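Local coordinates for protein YiiM (Escherichia coli, PDB 1O65) that probably binds molybdenum cofactor through its MOSC domain and may act as an oxidoreductase on nitrogenous compounds, at residues 17-22 against 49-54; 176-181 against 205-210; 143-148 against 231-236. All coordinates share one frame; numbering follows the deposited sequence.

Interaction 1: 17-22 against 49-54; sequences VDVYTG and LGLEGD
Thr21 points its side chain at 49-54 and meets two residues there with one methyl: CG2 lies 3.8 Å from Leu51 CB and 3.7 Å from Asp54 CB. The torsion explains this choice of branch. OG1 takes the crowded position between backbone N and carbonyl carbon (chi1 67°), which sets CG2 beside the backbone N, anti to the carbonyl carbon. The Thr21 and Leu51 side chains cross at about a right angle, whereas Val19 meets Leu51 obliquely, with Val19 CG1 3.7 Å from Leu51 CD1. Leu51 thus spans two residues of one face of strand 14-21, and its other neighbours, Leu44 and Leu46 of strand 43-47, continue this apolar layer. The contact joins the two beta sheets of the MOSC fold: 14-21 belongs to the large mixed sheet, while 50-51 is an outer strand of the small antiparallel one. Immediately after it a type II turn from Leu51 to Asp54, closed by Asp54 N to Leu51 O at 2.7 Å, brings Asp54 to the end of strand 14-21. With CG anti to the backbone N (chi1 -168°), the Asp54 side chain crosses that of Thr21 obliquely, and OD1 accepts from Gly22 N at 3.1 Å through its anti lone pair, the N-H...O angle being 155°. Lys37 forms a salt bridge with the same oxygen, and Asn99 donates to OD2, so both carboxylate oxygens are engaged. The positive charge of Lys37 would probably favour the ionised acid. Gly22 O, a second acceptor, lies 3.1 Å from Asp54 OD1.

Interaction 2: 176-181 against 205-210; sequences SRVSDV and SAAGLS
An ST turn shapes 176-181 where it faces the type II beta turn of Ala206 to Leu209, so two irregular connections meet here: the one leading from strand 172-176 to helix 183-191, and the one between helices 197-204 and 211-223. The second lies in the three-helix domain characteristic of YiiM-like proteins, and the contact packs it against the chain leaving the beta sheet. In the ST turn, Ser179 OG accepts from Val181 N at 3.1 Å, with a nearly straight N-H...O angle of 169°. Its chi1 of 99° is displaced from the usual staggered value, and the hydroxyl is also bonded to Met112 O, so that two backbone groups fix its rotation. With OG occupied in this way, Ser179 offers only its CB to the other turn, 4.2 Å from Ala206 CB. Val181 is likewise off a staggered position, at chi1 28°; CG2 stays roughly anti to the backbone N, and CG1 is the branch that meets Ala206 CB, 3.4 Å away. This is a tight approach for two methyl carbons and the closest between the segments. Val178 has a regular torsion that places CG1 anti to the carbonyl carbon and CG2 in the crowded position between N and C, from where CG2 touches Ala207 CB at 3.7 Å. No direct hydrogen bond links the segments. Their backbones are joined instead by a water beside the Val178-Ala207 methyl contact, which donates to Val178 O at 2.6 Å and accepts from Ala207 N at 2.8 Å.

Interaction 3: 143-148 against 231-236; sequences DIAQLM and RRLWGK
The first turn of helix 144-151 meets the last turn of helix 230-234, the backbones coming nearest at Ala145 and Leu233, whose CA atoms are 5.6 Å apart. Leu233 points directly at the other helix: its CD2 rests 3.6 Å from Ala145 O, while CD1 lies beside the amide of Gln146, 3.8 Å from OE1. Trp234, with CG anti to the carbonyl carbon, extends its ring across the N-terminal turn. The benzo end reaches Asp143, CH2 standing 3.3 Å from Asp143 CB, and CZ2 packs 3.8 Å from Gln146 CB. Gln146 starts with CG anti to the backbone N and bends at chi2 (75°), which carries its amide to the ring edge at 40° to the indole plane. There OE1 accepts from Trp234 NE1 at 3.2 Å, in the plane of its own carbonyl, with a bent N-H...O angle of 140°. A leucine in place of this tryptophan lacks the N-H and benzo ring and would probably loosen the helix join. Because NE2 donates to Asn150, both ends of the Gln146 amide are held, which orients its carbonyl toward the indole and ties the C-terminal helix to the MOSC domain.

Overall arrangement
The three contacts lie far apart, their centres 24 to 27 Å from one another, and share no helix or strand. Each is partly buried. Interaction 1 belongs to the beta part of the MOSC fold and joins two sheets, combining an apolar layer with a buried carboxylate. Interactions 2 and 3, on opposite sides of the chain's centre, both attach C-terminal elements to the rest of the protein. Interaction 2 holds turn against turn by small methyl groups and a water, and buries the least surface; interaction 3 packs helix on helix, with a large aromatic ring and a neutral amide-indole hydrogen bond in place of the charged acceptor of interaction 1.

Interaction 1: 17-22 against 49-54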
loop_
_atom_site.group_PDB
_atom_site.type_symbol
_atom_site.label_atom_id
_atom_site.label_comp_id
_atom_site.label_asym_id
_atom_site.label_seq_id
_atom_site.Cartn_x
_atom_site.Cartn_y
_atom_site.Cartn_z
ATOM N N VAL A 17 9.801 -7.178 9.916
ATOM C CA VAL A 17 9.236 -5.873 9.606
ATOM C C VAL A 17 9.513 -4.790 10.610
ATOM O O VAL A 17 9.439 -5.014 11.814
ATOM C CB VAL A 17 7.714 -6.057 9.359
ATOM C CG1 VAL A 17 6.967 -6.353 10.646
ATOM C CG2 VAL A 17 7.132 -4.844 8.658
ATOM N N ASP A 18 9.866 -3.607 10.136
ATOM C CA ASP A 18 10.056 -2.424 10.977
ATOM C C ASP A 18 8.717 -1.673 10.994
ATOM O O ASP A 18 8.082 -1.556 9.936
ATOM C CB ASP A 18 11.156 -1.535 10.384
ATOM C CG ASP A 18 12.526 -2.169 10.543
ATOM O OD1 ASP A 18 12.715 -2.918 11.536
ATOM O OD2 ASP A 18 13.408 -1.925 9.714
ATOM N N VAL A 19 8.313 -1.206 12.153
ATOM C CA VAL A 19 7.049 -0.562 12.426
ATOM C C VAL A 19 7.202 0.907 12.772
ATOM O O VAL A 19 8.088 1.280 13.549
ATOM C CB VAL A 19 6.378 -1.237 13.662
ATOM C CG1 VAL A 19 4.961 -0.703 13.860
ATOM C CG2 VAL A 19 6.412 -2.738 13.564
ATOM N N TYR A 20 6.407 1.774 12.160
ATOM C CA TYR A 20 6.461 3.204 12.393
ATOM C C TYR A 20 5.067 3.775 12.630
ATOM O O TYR A 20 4.091 3.315 12.036
ATOM C CB TYR A 20 7.085 4.007 11.252
ATOM C CG TYR A 20 8.501 3.603 10.893
ATOM C CD1 TYR A 20 8.715 2.489 10.097
ATOM C CD2 TYR A 20 9.608 4.303 11.369
ATOM C CE1 TYR A 20 9.992 2.076 9.776
ATOM C CE2 TYR A 20 10.892 3.906 11.040
ATOM C CZ TYR A 20 11.081 2.802 10.243
ATOM O OH TYR A 20 12.334 2.378 9.884
ATOM N N THR A 21 4.939 4.682 13.591
ATOM C CA THR A 21 3.676 5.335 13.857
ATOM C C THR A 21 3.957 6.807 14.217
ATOM O O THR A 21 5.080 7.155 14.555
ATOM C CB THR A 21 2.847 4.742 14.999
ATOM O OG1 THR A 21 3.549 4.960 16.227
ATOM C CG2 THR A 21 2.533 3.272 14.822
ATOM N N GLY A 22 2.922 7.610 14.102
ATOM C CA GLY A 22 2.963 9.021 14.420
ATOM C C GLY A 22 1.591 9.657 14.214
ATOM O O GLY A 22 0.639 8.980 13.846
ATOM N N LEU A 49 -8.901 0.180 12.858
ATOM C CA LEU A 49 -8.510 1.393 12.194
ATOM C C LEU A 49 -7.020 1.638 12.089
ATOM O O LEU A 49 -6.605 2.570 11.414
ATOM C CB LEU A 49 -9.184 2.570 12.949
ATOM C CG LEU A 49 -10.719 2.582 12.866
ATOM C CD1 LEU A 49 -11.256 3.823 13.583
ATOM C CD2 LEU A 49 -11.172 2.556 11.414
ATOM N N GLY A 50 -6.181 0.873 12.784
ATOM C CA GLY A 50 -4.750 1.151 12.666
ATOM C C GLY A 50 -4.032 0.837 13.960
ATOM O O GLY A 50 -4.636 0.266 14.875
ATOM N N LEU A 51 -2.752 1.121 13.987
ATOM C CA LEU A 51 -1.900 0.871 15.141
ATOM C C LEU A 51 -2.099 1.880 16.260
ATOM O O LEU A 51 -2.080 3.099 16.033
ATOM C CB LEU A 51 -0.418 0.860 14.713
ATOM C CG LEU A 51 0.025 -0.468 14.054
ATOM C CD1 LEU A 51 1.308 -0.288 13.267
ATOM C CD2 LEU A 51 0.221 -1.548 15.105
ATOM N N GLU A 52 -2.370 1.388 17.461
ATOM C CA GLU A 52 -2.506 2.281 18.610
ATOM C C GLU A 52 -1.397 3.342 18.613
ATOM O O GLU A 52 -0.214 3.018 18.544
ATOM C CB GLU A 52 -2.420 1.460 19.901
ATOM C CG GLU A 52 -3.777 1.017 20.418
ATOM C CD GLU A 52 -4.686 2.201 20.666
ATOM O OE1 GLU A 52 -4.198 3.252 21.141
ATOM O OE2 GLU A 52 -5.896 2.092 20.401
ATOM N N GLY A 53 -1.794 4.607 18.652
ATOM C CA GLY A 53 -0.841 5.698 18.637
ATOM C C GLY A 53 -0.601 6.287 17.258
ATOM O O GLY A 53 -0.020 7.375 17.168
ATOM N N ASP A 54 -0.994 5.601 16.191
ATOM C CA ASP A 54 -0.813 6.102 14.835
ATOM C C ASP A 54 -1.989 6.980 14.431
ATOM O O ASP A 54 -3.126 6.709 14.809
ATOM C CB ASP A 54 -0.640 4.962 13.837
ATOM C CG ASP A 54 -0.161 5.405 12.475
ATOM O OD1 ASP A 54 0.784 6.220 12.366
ATOM O OD2 ASP A 54 -0.728 4.923 11.466
#

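Interaction 2: 176-181 against 205-210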
loop_
_atom_site.group_PDB
_atom_site.type_symbol
_atom_site.label_atom_id
_atom_site.label_comp_id
_atom_site.label_asym_id
_atom_site.label_seq_id
_atom_site.Cartn_x
_atom_site.Cartn_y
_atom_site.Cartn_z
ATOM N N SER A 176 -2.679 -16.763 3.303
ATOM C CA SER A 176 -3.593 -17.080 2.209
ATOM C C SER A 176 -3.354 -16.199 0.977
ATOM O O SER A 176 -3.154 -14.987 1.066
ATOM C CB SER A 176 -5.054 -16.979 2.635
ATOM O OG SER A 176 -5.376 -17.890 3.689
ATOM N N ARG A 177 -3.315 -16.843 -0.189
ATOM C CA ARG A 177 -3.207 -16.181 -1.473
ATOM C C ARG A 177 -4.563 -16.409 -2.154
ATOM O O ARG A 177 -4.808 -17.555 -2.504
ATOM C CB ARG A 177 -2.098 -16.653 -2.394
ATOM C CG ARG A 177 -2.248 -15.957 -3.779
ATOM C CD ARG A 177 -0.911 -15.471 -4.269
ATOM N NE ARG A 177 -0.145 -14.695 -3.339
ATOM C CZ ARG A 177 1.175 -14.552 -3.385
ATOM N NH1 ARG A 177 1.812 -15.176 -4.357
ATOM N NH2 ARG A 177 1.822 -13.804 -2.506
ATOM N N VAL A 178 -5.388 -15.354 -2.302
ATOM C CA VAL A 178 -6.755 -15.662 -2.770
ATOM C C VAL A 178 -7.202 -14.907 -3.995
ATOM O O VAL A 178 -8.409 -14.767 -4.241
ATOM C CB VAL A 178 -7.758 -15.475 -1.617
ATOM C CG1 VAL A 178 -7.571 -16.558 -0.538
ATOM C CG2 VAL A 178 -7.632 -14.102 -0.992
ATOM N N SER A 179 -6.255 -14.375 -4.754
ATOM C CA SER A 179 -6.529 -13.715 -6.015
ATOM C C SER A 179 -5.310 -13.917 -6.926
ATOM O O SER A 179 -4.251 -14.299 -6.454
ATOM C CB SER A 179 -6.773 -12.224 -5.820
ATOM O OG SER A 179 -5.627 -11.437 -6.098
ATOM N N ASP A 180 -5.439 -13.616 -8.207
ATOM C CA ASP A 180 -4.300 -13.697 -9.111
ATOM C C ASP A 180 -4.014 -12.310 -9.672
ATOM O O ASP A 180 -3.577 -12.157 -10.802
ATOM C CB ASP A 180 -4.449 -14.719 -10.229
ATOM C CG ASP A 180 -5.522 -14.285 -11.200
ATOM O OD1 ASP A 180 -6.339 -13.437 -10.766
ATOM O OD2 ASP A 180 -5.495 -14.775 -12.359
ATOM N N VAL A 181 -4.376 -11.270 -8.897
ATOM C CA VAL A 181 -4.016 -9.928 -9.359
ATOM C C VAL A 181 -3.035 -9.335 -8.363
ATOM O O VAL A 181 -3.351 -9.160 -7.195
ATOM C CB VAL A 181 -5.144 -9.003 -9.755
ATOM C CG1 VAL A 181 -6.451 -9.266 -9.058
ATOM C CG2 VAL A 181 -4.753 -7.515 -9.605
ATOM N N SER A 205 -12.933 -8.293 -9.114
ATOM C CA SER A 205 -13.065 -9.668 -8.688
ATOM C C SER A 205 -12.034 -10.076 -7.638
ATOM O O SER A 205 -12.142 -11.134 -7.017
ATOM C CB SER A 205 -12.907 -10.616 -9.917
ATOM O OG SER A 205 -14.000 -10.322 -10.822
ATOM N N ALA A 206 -10.976 -9.309 -7.497
ATOM C CA ALA A 206 -9.944 -9.608 -6.523
ATOM C C ALA A 206 -10.491 -9.463 -5.109
ATOM O O ALA A 206 -10.964 -8.395 -4.678
ATOM C CB ALA A 206 -8.765 -8.656 -6.689
ATOM N N ALA A 207 -10.347 -10.549 -4.365
ATOM C CA ALA A 207 -10.757 -10.567 -2.973
ATOM C C ALA A 207 -10.097 -9.403 -2.207
ATOM O O ALA A 207 -9.040 -8.927 -2.611
ATOM C CB ALA A 207 -10.302 -11.900 -2.370
ATOM N N GLY A 208 -10.770 -8.905 -1.167
ATOM C CA GLY A 208 -10.254 -7.894 -0.282
ATOM C C GLY A 208 -10.159 -6.457 -0.737
ATOM O O GLY A 208 -9.630 -5.591 -0.024
ATOM N N LEU A 209 -10.574 -6.142 -1.952
ATOM C CA LEU A 209 -10.483 -4.841 -2.540
ATOM C C LEU A 209 -11.163 -3.777 -1.675
ATOM O O LEU A 209 -12.280 -3.972 -1.196
ATOM C CB LEU A 209 -11.080 -4.843 -3.964
ATOM C CG LEU A 209 -10.758 -3.574 -4.771
ATOM C CD1 LEU A 209 -9.245 -3.443 -4.971
ATOM C CD2 LEU A 209 -11.477 -3.533 -6.091
ATOM N N SER A 210 -10.453 -2.664 -1.463
ATOM C CA SER A 210 -11.051 -1.597 -0.650
ATOM C C SER A 210 -12.317 -1.061 -1.327
ATOM O O SER A 210 -12.387 -0.996 -2.567
ATOM C CB SER A 210 -10.056 -0.455 -0.450
ATOM O OG SER A 210 -9.849 0.179 -1.701
HETATM O O HOH W 1 -9.890 -13.038 -5.573
#

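Interaction 3: 143-148 against 231-236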
loop_
_atom_site.group_PDB
_atom_site.type_symbol
_atom_site.label_atom_id
_atom_site.label_comp_id
_atom_site.label_asym_id
_atom_site.label_seq_id
_atom_site.Cartn_x
_atom_site.Cartn_y
_atom_site.Cartn_z
ATOM N N ASP A 143 7.301 16.814 -8.672
ATOM C CA ASP A 143 6.530 15.772 -9.318
ATOM C C ASP A 143 6.731 14.380 -8.744
ATOM O O ASP A 143 6.541 13.411 -9.487
ATOM C CB ASP A 143 6.882 15.760 -10.824
ATOM C CG ASP A 143 8.345 15.411 -11.049
ATOM O OD1 ASP A 143 9.146 15.608 -10.111
ATOM O OD2 ASP A 143 8.698 14.937 -12.151
ATOM N N ILE A 144 7.036 14.231 -7.458
ATOM C CA ILE A 144 7.265 12.900 -6.885
ATOM C C ILE A 144 5.996 12.070 -6.941
ATOM O O ILE A 144 6.052 10.892 -7.351
ATOM C CB ILE A 144 7.889 12.940 -5.497
ATOM C CG1 ILE A 144 8.322 11.562 -4.982
ATOM C CG2 ILE A 144 6.939 13.540 -4.455
ATOM C CD1 ILE A 144 9.591 11.015 -5.564
ATOM N N ALA A 145 4.822 12.657 -6.687
ATOM C CA ALA A 145 3.588 11.852 -6.769
ATOM C C ALA A 145 3.384 11.326 -8.185
ATOM O O ALA A 145 3.051 10.141 -8.390
ATOM C CB ALA A 145 2.393 12.568 -6.207
ATOM N N GLN A 146 3.636 12.143 -9.201
ATOM C CA GLN A 146 3.519 11.650 -10.583
ATOM C C GLN A 146 4.518 10.515 -10.788
ATOM O O GLN A 146 4.217 9.448 -11.313
ATOM C CB GLN A 146 3.731 12.787 -11.574
ATOM C CG GLN A 146 3.566 12.389 -13.037
ATOM C CD GLN A 146 2.103 12.210 -13.407
ATOM O OE1 GLN A 146 1.359 13.200 -13.437
ATOM N NE2 GLN A 146 1.645 10.990 -13.673
ATOM N N LEU A 147 5.753 10.701 -10.390
ATOM C CA LEU A 147 6.815 9.706 -10.493
ATOM C C LEU A 147 6.395 8.407 -9.822
ATOM O O LEU A 147 6.441 7.366 -10.475
ATOM C CB LEU A 147 8.106 10.290 -9.931
ATOM C CG LEU A 147 9.225 10.742 -10.846
ATOM C CD1 LEU A 147 8.822 11.086 -12.276
ATOM C CD2 LEU A 147 9.906 11.981 -10.224
ATOM N N MET A 148 5.958 8.412 -8.557
ATOM C CA MET A 148 5.527 7.163 -7.926
ATOM C C MET A 148 4.469 6.447 -8.760
ATOM O O MET A 148 4.595 5.251 -9.047
ATOM C CB MET A 148 4.945 7.324 -6.532
ATOM C CG MET A 148 5.750 8.082 -5.520
ATOM S SD MET A 148 4.874 8.287 -3.973
ATOM C CE MET A 148 4.538 6.591 -3.508
ATOM N N ARG A 231 -6.125 16.603 -9.763
ATOM C CA ARG A 231 -6.122 17.163 -8.417
ATOM C C ARG A 231 -5.330 16.314 -7.431
ATOM O O ARG A 231 -4.586 16.857 -6.619
ATOM C CB ARG A 231 -7.550 17.392 -7.909
ATOM C CG ARG A 231 -8.284 18.460 -8.692
ATOM C CD ARG A 231 -7.680 19.832 -8.514
ATOM N NE ARG A 231 -8.548 20.905 -8.959
ATOM C CZ ARG A 231 -9.145 21.029 -10.137
ATOM N NH1 ARG A 231 -9.001 20.127 -11.106
ATOM N NH2 ARG A 231 -9.937 22.083 -10.366
ATOM N N ARG A 232 -5.539 14.999 -7.475
ATOM C CA ARG A 232 -4.839 14.114 -6.528
ATOM C C ARG A 232 -3.336 14.224 -6.684
ATOM O O ARG A 232 -2.652 14.506 -5.714
ATOM C CB ARG A 232 -5.314 12.668 -6.703
ATOM C CG ARG A 232 -4.515 11.635 -5.925
ATOM C CD ARG A 232 -5.218 10.264 -6.038
ATOM N NE ARG A 232 -5.427 9.900 -7.455
ATOM C CZ ARG A 232 -4.433 9.359 -8.167
ATOM N NH1 ARG A 232 -3.251 9.143 -7.602
ATOM N NH2 ARG A 232 -4.598 9.045 -9.446
ATOM N N LEU A 233 -2.810 14.122 -7.892
ATOM C CA LEU A 233 -1.381 14.142 -8.132
ATOM C C LEU A 233 -0.724 15.504 -7.985
ATOM O O LEU A 233 0.460 15.580 -7.622
ATOM C CB LEU A 233 -1.091 13.635 -9.562
ATOM C CG LEU A 233 -1.353 12.138 -9.788
ATOM C CD1 LEU A 233 -1.446 11.818 -11.263
ATOM C CD2 LEU A 233 -0.284 11.313 -9.092
ATOM N N TRP A 234 -1.429 16.570 -8.363
ATOM C CA TRP A 234 -0.897 17.915 -8.353
ATOM C C TRP A 234 -1.567 18.911 -7.437
ATOM O O TRP A 234 -1.075 20.035 -7.276
ATOM C CB TRP A 234 -0.908 18.451 -9.803
ATOM C CG TRP A 234 -0.069 17.606 -10.715
ATOM C CD1 TRP A 234 -0.513 16.650 -11.576
ATOM C CD2 TRP A 234 1.357 17.634 -10.860
ATOM N NE1 TRP A 234 0.537 16.074 -12.250
ATOM C CE2 TRP A 234 1.701 16.656 -11.816
ATOM C CE3 TRP A 234 2.376 18.402 -10.282
ATOM C CZ2 TRP A 234 3.016 16.424 -12.213
ATOM C CZ3 TRP A 234 3.682 18.157 -10.673
ATOM C CH2 TRP A 234 3.976 17.192 -11.645
ATOM N N GLY A 235 -2.629 18.543 -6.742
ATOM C CA GLY A 235 -3.310 19.480 -5.835
ATOM C C GLY A 235 -3.612 20.791 -6.552
ATOM O O GLY A 235 -4.065 20.791 -7.702
ATOM N N LYS A 236 -3.331 21.924 -5.924
ATOM C CA LYS A 236 -3.566 23.229 -6.548
ATOM C C LYS A 236 -2.607 23.447 -7.715
ATOM O O LYS A 236 -1.681 24.244 -7.622
ATOM C CB LYS A 236 -3.429 24.369 -5.531
#